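Local coordinates for possible protein of nuclear scaffold (Encephalitozoon cuniculi, PDB 3KAE) that forms, through its N-terminal tetratricopeptide repeat domain, the homodimer of Cdc27, a subunit of the anaphase-promoting complex (APC/C), at the interface of chains A and B. Residues are numbered along the deposited sequence; one frame, centred on the assembly and turned at random. Chains: chain A/B, Possible protein of nuclear scaffold.

Contact 1: the interface of chains A and B. Residues chain A 66-67, 70, 108, 115-116; chain B 12, 14-17.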
ATOM      1  N   TYR A  66       0.606 -14.760  -7.611  1.00 50.30           N
ATOM      2  CA  TYR A  66       1.326 -14.101  -6.540  1.00 44.26           C
ATOM      3  C   TYR A  66       0.403 -13.270  -5.632  1.00 53.92           C
ATOM      4  O   TYR A  66       0.379 -13.467  -4.412  1.00 54.89           O
ATOM      5  CB  TYR A  66       2.474 -13.263  -7.094  1.00 54.01           C
ATOM      6  CG  TYR A  66       3.360 -12.721  -5.997  1.00 62.93           C
ATOM      7  CD1 TYR A  66       4.198 -13.569  -5.253  1.00 52.95           C
ATOM      8  CD2 TYR A  66       3.355 -11.370  -5.697  1.00 37.06           C
ATOM      9  CE1 TYR A  66       4.998 -13.061  -4.232  1.00 54.52           C
ATOM     10  CE2 TYR A  66       4.134 -10.864  -4.699  1.00 61.71           C
ATOM     11  CZ  TYR A  66       4.957 -11.702  -3.974  1.00 57.64           C
ATOM     12  OH  TYR A  66       5.702 -11.138  -2.996  1.00 51.56           O
ATOM     13  N   TYR A  67      -0.367 -12.352  -6.220  1.00 53.45           N
ATOM     14  CA  TYR A  67      -1.303 -11.544  -5.430  1.00 38.60           C
ATOM     15  C   TYR A  67      -2.372 -12.417  -4.798  1.00 45.01           C
ATOM     16  O   TYR A  67      -2.885 -12.128  -3.719  1.00 55.70           O
ATOM     17  CB  TYR A  67      -1.926 -10.426  -6.278  1.00 42.14           C
ATOM     18  CG  TYR A  67      -1.046  -9.205  -6.272  1.00 44.21           C
ATOM     19  CD1 TYR A  67      -0.049  -9.047  -7.216  1.00 43.57           C
ATOM     20  CD2 TYR A  67      -1.174  -8.234  -5.280  1.00 40.63           C
ATOM     21  CE1 TYR A  67       0.783  -7.933  -7.198  1.00 43.45           C
ATOM     22  CE2 TYR A  67      -0.334  -7.118  -5.244  1.00 31.81           C
ATOM     23  CZ  TYR A  67       0.637  -6.974  -6.207  1.00 34.81           C
ATOM     24  OH  TYR A  67       1.454  -5.866  -6.201  1.00 36.04           O
ATOM     25  N   LEU A  70      -0.844 -13.581  -1.685  1.00 40.29           N
ATOM     26  CA  LEU A  70      -0.825 -12.515  -0.695  1.00 35.65           C
ATOM     27  C   LEU A  70      -2.171 -12.358  -0.024  1.00 61.48           C
ATOM     28  O   LEU A  70      -2.236 -12.216   1.209  1.00 51.73           O
ATOM     29  CB  LEU A  70      -0.385 -11.185  -1.293  1.00 34.32           C
ATOM     30  CG  LEU A  70       0.993 -11.082  -1.953  1.00 45.25           C
ATOM     31  CD1 LEU A  70       1.218  -9.658  -2.487  1.00 39.87           C
ATOM     32  CD2 LEU A  70       2.060 -11.446  -0.960  1.00 42.70           C
ATOM     33  N   VAL A 108       4.994  -9.137 -11.808  1.00 69.82           N
ATOM     34  CA  VAL A 108       5.926 -10.057 -11.176  1.00 56.53           C
ATOM     35  C   VAL A 108       6.710 -10.871 -12.201  1.00 57.21           C
ATOM     36  O   VAL A 108       6.136 -11.511 -13.075  1.00 74.05           O
ATOM     37  CB  VAL A 108       5.136 -11.005 -10.252  1.00 53.88           C
ATOM     38  CG1 VAL A 108       5.656 -12.424 -10.337  1.00 58.12           C
ATOM     39  CG2 VAL A 108       5.099 -10.454  -8.835  1.00 59.10           C
ATOM     40  N   PHE A 115      11.630 -14.091  -3.744  1.00 45.84           N
ATOM     41  CA  PHE A 115      10.350 -13.634  -3.190  1.00 50.66           C
ATOM     42  C   PHE A 115       9.333 -14.745  -2.959  1.00 46.76           C
ATOM     43  O   PHE A 115       8.651 -14.754  -1.938  1.00 55.04           O
ATOM     44  CB  PHE A 115       9.768 -12.512  -4.057  1.00 47.66           C
ATOM     45  CG  PHE A 115      10.579 -11.246  -3.986  1.00 57.60           C
ATOM     46  CD1 PHE A 115      10.439 -10.376  -2.910  1.00 47.65           C
ATOM     47  CD2 PHE A 115      11.518 -10.955  -4.960  1.00 51.67           C
ATOM     48  CE1 PHE A 115      11.201  -9.231  -2.830  1.00 43.86           C
ATOM     49  CE2 PHE A 115      12.276  -9.805  -4.879  1.00 53.00           C
ATOM     50  CZ  PHE A 115      12.104  -8.938  -3.814  1.00 45.83           C
ATOM     51  N   PHE A 116       9.259 -15.688  -3.892  1.00 55.74           N
ATOM     52  CA  PHE A 116       8.378 -16.852  -3.770  1.00 61.13           C
ATOM     53  C   PHE A 116       8.809 -17.834  -2.671  1.00 58.25           C
ATOM     54  O   PHE A 116       7.972 -18.345  -1.920  1.00 50.45           O
ATOM     55  CB  PHE A 116       8.296 -17.608  -5.101  1.00 66.84           C
ATOM     56  CG  PHE A 116       8.061 -16.726  -6.299  1.00 78.98           C
ATOM     57  CD1 PHE A 116       7.040 -15.786  -6.307  1.00 64.52           C
ATOM     58  CD2 PHE A 116       8.850 -16.860  -7.433  1.00 83.86           C
ATOM     59  CE1 PHE A 116       6.827 -14.986  -7.414  1.00 66.65           C
ATOM     60  CE2 PHE A 116       8.640 -16.061  -8.542  1.00 70.39           C
ATOM     61  CZ  PHE A 116       7.626 -15.122  -8.530  1.00 67.75           C
TER
ATOM     62  N   SER B  12      11.425  -4.790  -3.851  1.00 42.66           N
ATOM     63  CA  SER B  12      10.722  -5.271  -2.666  1.00 49.61           C
ATOM     64  C   SER B  12       9.336  -4.644  -2.509  1.00 43.40           C
ATOM     65  O   SER B  12       8.412  -5.277  -1.974  1.00 40.64           O
ATOM     66  CB  SER B  12      11.548  -4.992  -1.397  1.00 50.00           C
ATOM     67  OG  SER B  12      12.856  -5.509  -1.511  1.00 72.22           O
ATOM     68  N   ARG B  14       7.416  -3.488  -5.107  1.00 44.98           N
ATOM     69  CA  ARG B  14       6.701  -4.206  -6.150  1.00 35.47           C
ATOM     70  C   ARG B  14       6.274  -5.602  -5.718  1.00 48.11           C
ATOM     71  O   ARG B  14       5.253  -6.092  -6.163  1.00 56.76           O
ATOM     72  CB  ARG B  14       7.522  -4.240  -7.439  1.00 39.51           C
ATOM     73  CG  ARG B  14       7.215  -5.406  -8.345  1.00 70.30           C
ATOM     74  CD  ARG B  14       7.670  -5.126  -9.769  1.00 78.73           C
ATOM     75  NE  ARG B  14       9.111  -5.250  -9.948  1.00 83.36           N
ATOM     76  CZ  ARG B  14       9.699  -6.254 -10.594  1.00 88.98           C
ATOM     77  NH1 ARG B  14       8.970  -7.225 -11.127  1.00 81.46           N
ATOM     78  NH2 ARG B  14      11.022  -6.287 -10.714  1.00 85.69           N
ATOM     79  N   TYR B  15       7.017  -6.237  -4.817  1.00 58.71           N
ATOM     80  CA  TYR B  15       6.618  -7.570  -4.337  1.00 34.08           C
ATOM     81  C   TYR B  15       5.870  -7.506  -3.012  1.00 30.11           C
ATOM     82  O   TYR B  15       5.470  -8.527  -2.451  1.00 34.50           O
ATOM     83  CB  TYR B  15       7.825  -8.523  -4.258  1.00 43.80           C
ATOM     84  CG  TYR B  15       8.230  -9.084  -5.612  1.00 43.50           C
ATOM     85  CD1 TYR B  15       9.103  -8.393  -6.435  1.00 44.50           C
ATOM     86  CD2 TYR B  15       7.717 -10.300  -6.070  1.00 44.50           C
ATOM     87  CE1 TYR B  15       9.473  -8.895  -7.675  1.00 46.52           C
ATOM     88  CE2 TYR B  15       8.069 -10.809  -7.314  1.00 46.83           C
ATOM     89  CZ  TYR B  15       8.947 -10.099  -8.110  1.00 52.68           C
ATOM     90  OH  TYR B  15       9.305 -10.592  -9.341  1.00 60.82           O
ATOM     91  N   ARG B  16       5.668  -6.296  -2.513  1.00 35.66           N
ATOM     92  CA  ARG B  16       4.914  -6.098  -1.285  1.00 43.39           C
ATOM     93  C   ARG B  16       5.669  -6.744  -0.144  1.00 41.33           C
ATOM     94  O   ARG B  16       5.101  -7.083   0.900  1.00 47.57           O
ATOM     95  CB  ARG B  16       3.467  -6.630  -1.393  1.00 37.83           C
ATOM     96  CG  ARG B  16       2.711  -6.148  -2.645  1.00 39.92           C
ATOM     97  CD  ARG B  16       2.557  -4.613  -2.700  1.00 30.89           C
ATOM     98  NE  ARG B  16       2.470  -4.160  -4.078  1.00 42.67           N
ATOM     99  CZ  ARG B  16       2.681  -2.909  -4.468  1.00 45.19           C
ATOM    100  NH1 ARG B  16       2.981  -1.987  -3.570  1.00 35.05           N
ATOM    101  NH2 ARG B  16       2.596  -2.587  -5.754  1.00 45.52           N
ATOM    102  N   ASP B  17       6.971  -6.902  -0.352  1.00 48.94           N
ATOM    103  CA  ASP B  17       7.875  -7.344   0.705  1.00 49.63           C
ATOM    104  C   ASP B  17       8.429  -6.105   1.429  1.00 53.42           C
ATOM    105  O   ASP B  17       9.554  -5.647   1.160  1.00 41.27           O
ATOM    106  CB  ASP B  17       9.029  -8.170   0.130  1.00 53.37           C
ATOM    107  CG  ASP B  17      10.028  -8.597   1.200  1.00 56.99           C
ATOM    108  OD1 ASP B  17       9.748  -8.413   2.413  1.00 47.19           O
ATOM    109  OD2 ASP B  17      11.105  -9.109   0.829  1.00 68.63           O
TER
HETATM  110  O   HOH W   1       3.181  -5.032  -7.734  1.00 52.57           O
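B:Tyr15 lies flat against A:Phe115, the two rings almost parallel (7° between planes) with centroids 4.1 Å apart. A:Phe115 CD2 sits over the centre of the tyrosine ring, whereas B:Tyr15 CG falls nearer the rim of the phenylalanine, a slipped stack. A:Tyr66 meets the same tyrosine differently: its ring is turned 77° to it, and its CZ lies in the plane of B:Tyr15 at the edge, 3.7 Å from CD2. The methyl CG2 of A:Val108 comes over the face opposite A:Phe115, near the rim and 3.4 Å from B:Tyr15 CE2, so the tyrosine ring is packed on both faces. From its own chain, the guanidinium of B:Arg14, its chain bent at chi3, sets one face against CE1 at the rim of the tyrosine ring.

Among the polar contacts, the phenol OH of A:Tyr66 donates to the backbone O of B:Tyr15 at 2.7 Å, in the carbonyl plane and on a lone pair. With CG anti to the backbone N (chi1 -172°), A:Tyr66 reaches out from helix 62-74 to place ring and hydroxyl there. A:Tyr67 OH accepts a nearly straight bond, 2.9 Å long, from B:Arg16 NE, lying close to the guanidinium plane although ring and guanidinium are inclined to each other. Water 1 joins A:Tyr67 OH, the backbone O of B:Arg14 and B:Arg16 NH2.

Apolar flanks complete the patch: A:Leu70 CD1 packs on the aliphatic CG of B:Arg16 at 3.8 Å, and B:Asp17 CB meets the edge of A:Phe115.

The turn after helix 5-14 of one chain is thus held between helices 62-74 and 113-126 of the other, joining the two halves of the tetratricopeptide repeat homodimer.

Contact 2: the interface of chains A and B. Residues chain A 145, 176-177, 180, 206; chain B 5, 23-24, 27.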
ATOM      1  N   PHE A 145      19.471 -11.401  -0.496  1.00 56.96           N
ATOM      2  CA  PHE A 145      19.049 -10.946   0.822  1.00 52.72           C
ATOM      3  C   PHE A 145      17.579 -10.512   0.808  1.00 54.11           C
ATOM      4  O   PHE A 145      17.204  -9.630   0.042  1.00 65.18           O
ATOM      5  CB  PHE A 145      19.889  -9.755   1.281  1.00 71.80           C
ATOM      6  CG  PHE A 145      19.402  -9.131   2.580  1.00 81.10           C
ATOM      7  CD1 PHE A 145      18.265  -8.314   2.609  1.00 59.90           C
ATOM      8  CD2 PHE A 145      20.075  -9.373   3.771  1.00 73.05           C
ATOM      9  CE1 PHE A 145      17.814  -7.755   3.803  1.00 52.26           C
ATOM     10  CE2 PHE A 145      19.638  -8.808   4.966  1.00 66.86           C
ATOM     11  CZ  PHE A 145      18.502  -7.999   4.984  1.00 68.91           C
ATOM     12  N   ILE A 176      26.078  -3.778   2.631  1.00 82.85           N
ATOM     13  CA  ILE A 176      25.959  -3.406   4.033  1.00 68.47           C
ATOM     14  C   ILE A 176      25.062  -4.411   4.737  1.00 73.94           C
ATOM     15  O   ILE A 176      25.262  -4.720   5.914  1.00 76.48           O
ATOM     16  CB  ILE A 176      25.420  -1.965   4.211  1.00 81.99           C
ATOM     17  CG1 ILE A 176      24.921  -1.744   5.649  1.00 76.90           C
ATOM     18  CG2 ILE A 176      24.327  -1.671   3.171  1.00 75.42           C
ATOM     19  CD1 ILE A 176      24.758  -0.281   6.047  1.00 64.89           C
ATOM     20  N   GLU A 177      24.078  -4.938   4.011  1.00 78.09           N
ATOM     21  CA  GLU A 177      23.194  -5.923   4.608  1.00 80.68           C
ATOM     22  C   GLU A 177      23.945  -7.248   4.811  1.00 79.54           C
ATOM     23  O   GLU A 177      23.777  -7.935   5.823  1.00 70.77           O
ATOM     24  CB  GLU A 177      21.893  -6.085   3.804  1.00 74.16           C
ATOM     25  CG  GLU A 177      22.011  -6.817   2.472  1.00 82.77           C
ATOM     26  CD  GLU A 177      22.510  -5.936   1.338  1.00 93.92           C
ATOM     27  OE1 GLU A 177      23.228  -4.943   1.616  1.00100.96           O
ATOM     28  OE2 GLU A 177      22.189  -6.247   0.166  1.00 84.23           O
ATOM     29  N   TYR A 180      25.839  -7.035   7.780  1.00 71.53           N
ATOM     30  CA  TYR A 180      24.952  -7.134   8.935  1.00 53.11           C
ATOM     31  C   TYR A 180      24.720  -8.595   9.287  1.00 57.94           C
ATOM     32  O   TYR A 180      24.647  -8.964  10.458  1.00 56.92           O
ATOM     33  CB  TYR A 180      23.597  -6.448   8.641  1.00 64.71           C
ATOM     34  CG  TYR A 180      22.453  -6.931   9.513  1.00 52.12           C
ATOM     35  CD1 TYR A 180      21.621  -7.961   9.089  1.00 56.35           C
ATOM     36  CD2 TYR A 180      22.207  -6.360  10.763  1.00 59.16           C
ATOM     37  CE1 TYR A 180      20.563  -8.401   9.881  1.00 51.18           C
ATOM     38  CE2 TYR A 180      21.157  -6.805  11.575  1.00 48.50           C
ATOM     39  CZ  TYR A 180      20.344  -7.825  11.126  1.00 53.48           C
ATOM     40  OH  TYR A 180      19.288  -8.284  11.895  1.00 49.11           O
ATOM     41  N   ILE A 206      19.861   0.407  11.360  1.00 58.80           N
ATOM     42  CA  ILE A 206      20.295  -0.987  11.325  1.00 62.38           C
ATOM     43  C   ILE A 206      20.616  -1.517  12.726  1.00 61.54           C
ATOM     44  O   ILE A 206      20.453  -2.702  13.015  1.00 61.65           O
ATOM     45  CB  ILE A 206      21.510  -1.172  10.400  1.00 56.01           C
ATOM     46  CG1 ILE A 206      21.773  -2.653  10.144  1.00 60.37           C
ATOM     47  CG2 ILE A 206      22.747  -0.524  10.979  1.00 55.63           C
ATOM     48  CD1 ILE A 206      22.818  -2.897   9.073  1.00 65.54           C
TER
ATOM     49  N   LEU B   5      21.259  -0.537  -3.556  1.00 53.45           N
ATOM     50  CA  LEU B   5      20.179  -0.769  -2.602  1.00 65.63           C
ATOM     51  C   LEU B   5      18.825  -0.249  -3.135  1.00 72.19           C
ATOM     52  O   LEU B   5      17.770  -0.775  -2.786  1.00 60.93           O
ATOM     53  CB  LEU B   5      20.503  -0.148  -1.236  1.00 59.63           C
ATOM     54  CG  LEU B   5      21.466  -0.924  -0.317  1.00 82.27           C
ATOM     55  CD1 LEU B   5      21.803  -0.185   0.999  1.00 54.02           C
ATOM     56  CD2 LEU B   5      20.914  -2.313  -0.016  1.00 93.89           C
ATOM     57  N   PHE B  23      14.047  -2.482   5.991  1.00 58.53           N
ATOM     58  CA  PHE B  23      15.415  -2.808   6.398  1.00 54.03           C
ATOM     59  C   PHE B  23      16.451  -2.202   5.454  1.00 44.18           C
ATOM     60  O   PHE B  23      17.360  -1.504   5.884  1.00 45.81           O
ATOM     61  CB  PHE B  23      15.627  -4.316   6.478  1.00 51.60           C
ATOM     62  CG  PHE B  23      16.983  -4.700   6.974  1.00 63.55           C
ATOM     63  CD1 PHE B  23      18.068  -4.735   6.110  1.00 61.21           C
ATOM     64  CD2 PHE B  23      17.181  -5.020   8.311  1.00 61.80           C
ATOM     65  CE1 PHE B  23      19.327  -5.077   6.568  1.00 62.81           C
ATOM     66  CE2 PHE B  23      18.435  -5.370   8.775  1.00 63.85           C
ATOM     67  CZ  PHE B  23      19.518  -5.395   7.902  1.00 54.77           C
ATOM     68  N   LEU B  24      16.308  -2.459   4.166  1.00 46.32           N
ATOM     69  CA  LEU B  24      17.231  -1.898   3.185  1.00 43.56           C
ATOM     70  C   LEU B  24      17.212  -0.379   3.205  1.00 61.36           C
ATOM     71  O   LEU B  24      18.200   0.268   2.869  1.00 66.49           O
ATOM     72  CB  LEU B  24      16.874  -2.392   1.773  1.00 41.20           C
ATOM     73  CG  LEU B  24      17.086  -3.867   1.467  1.00 53.81           C
ATOM     74  CD1 LEU B  24      16.718  -4.148   0.022  1.00 60.10           C
ATOM     75  CD2 LEU B  24      18.560  -4.250   1.745  1.00 62.61           C
ATOM     76  N   CYS B  27      19.343   0.899   6.043  1.00 57.83           N
ATOM     77  CA  CYS B  27      20.786   0.820   5.755  1.00 65.76           C
ATOM     78  C   CYS B  27      21.205   2.042   4.976  1.00 76.87           C
ATOM     79  O   CYS B  27      22.348   2.478   5.052  1.00 71.75           O
ATOM     80  CB  CYS B  27      21.140  -0.421   4.921  1.00 48.64           C
ATOM     81  SG  CYS B  27      20.791  -1.984   5.715  1.00 68.46           S
TER
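The ring of B:Phe23 is wedged between A:Phe145 and A:Tyr180. The tip of A:Phe145, CZ, stands over one face of B:Phe23 near the CD1-CE1 rim, 3.4 Å from CE1, the two side chains crossing at about a right angle. The tip of B:Phe23, its own CZ, points at the face of A:Tyr180, standing 3.5 Å from CD1 and displaced toward the rim. The planes of B:Phe23 and A:Tyr180 are 64° apart, an edge-to-face pair in which the phenylalanine supplies the edge. With CG anti to the backbone N (chi1 -176°), B:Phe23 extends from helix 18-31 toward the partner chain.

One helical turn on, B:Cys27 presents its CB to the CD1 and CG2 methyls of A:Ile176, the CD1 contact being 3.8 Å. Its SG faces CD1 of A:Ile206, which comes from the start of helix 206-220. A:Ile176 also serves a second helix of chain B: its CG2 branch meets CD1 of B:Leu5 at 3.6 Å, again crosswise. B:Leu24 adds a looser contact, with CD2 4.1 Å from A:Phe145 CE1.

A:Glu177 both touches chain B and backs A:Phe145 from its own chain. Its CB meets B:Phe23 CE1, and the bend at chi2 (-81°) carries the carboxylate alongside B:Leu5, the two side chains running past each other in opposite directions, with OE1 3.9 Å from CD2.

In the second shell, A:Glu177 CG sits 3.4 Å above the plane of A:Phe145, toward the rim, and its backbone O lies in plane at the edge of the A:Tyr180 ring. In chain B, SG of B:Cys27 makes a weak hydrogen bond to the backbone O of B:Phe23.

No hydrogen bond or salt bridge crosses here. This apolar seam seats helices 5-14 and 18-31 of one subunit against the later helices of the other, reinforcing the homodimer by side-chain packing.

About 19 Å separates the C-alpha centres of contact 1 and contact 2, and both use the N-terminal helical hairpin of chain B. Helix 5-14 contributes to each, the turn after it belongs to contact 1, and helix 18-31 carries most of contact 2. Chain A answers with successive stretches of its helical array, helices 62-74 and 113-126 for contact 1, helices 176-190 and 206-220 for contact 2. One hairpin is therefore gripped by polar and aromatic contacts at its turn and by apolar packing farther along. Two-fold symmetry repeats both with the chains exchanged, interlocking the subunits.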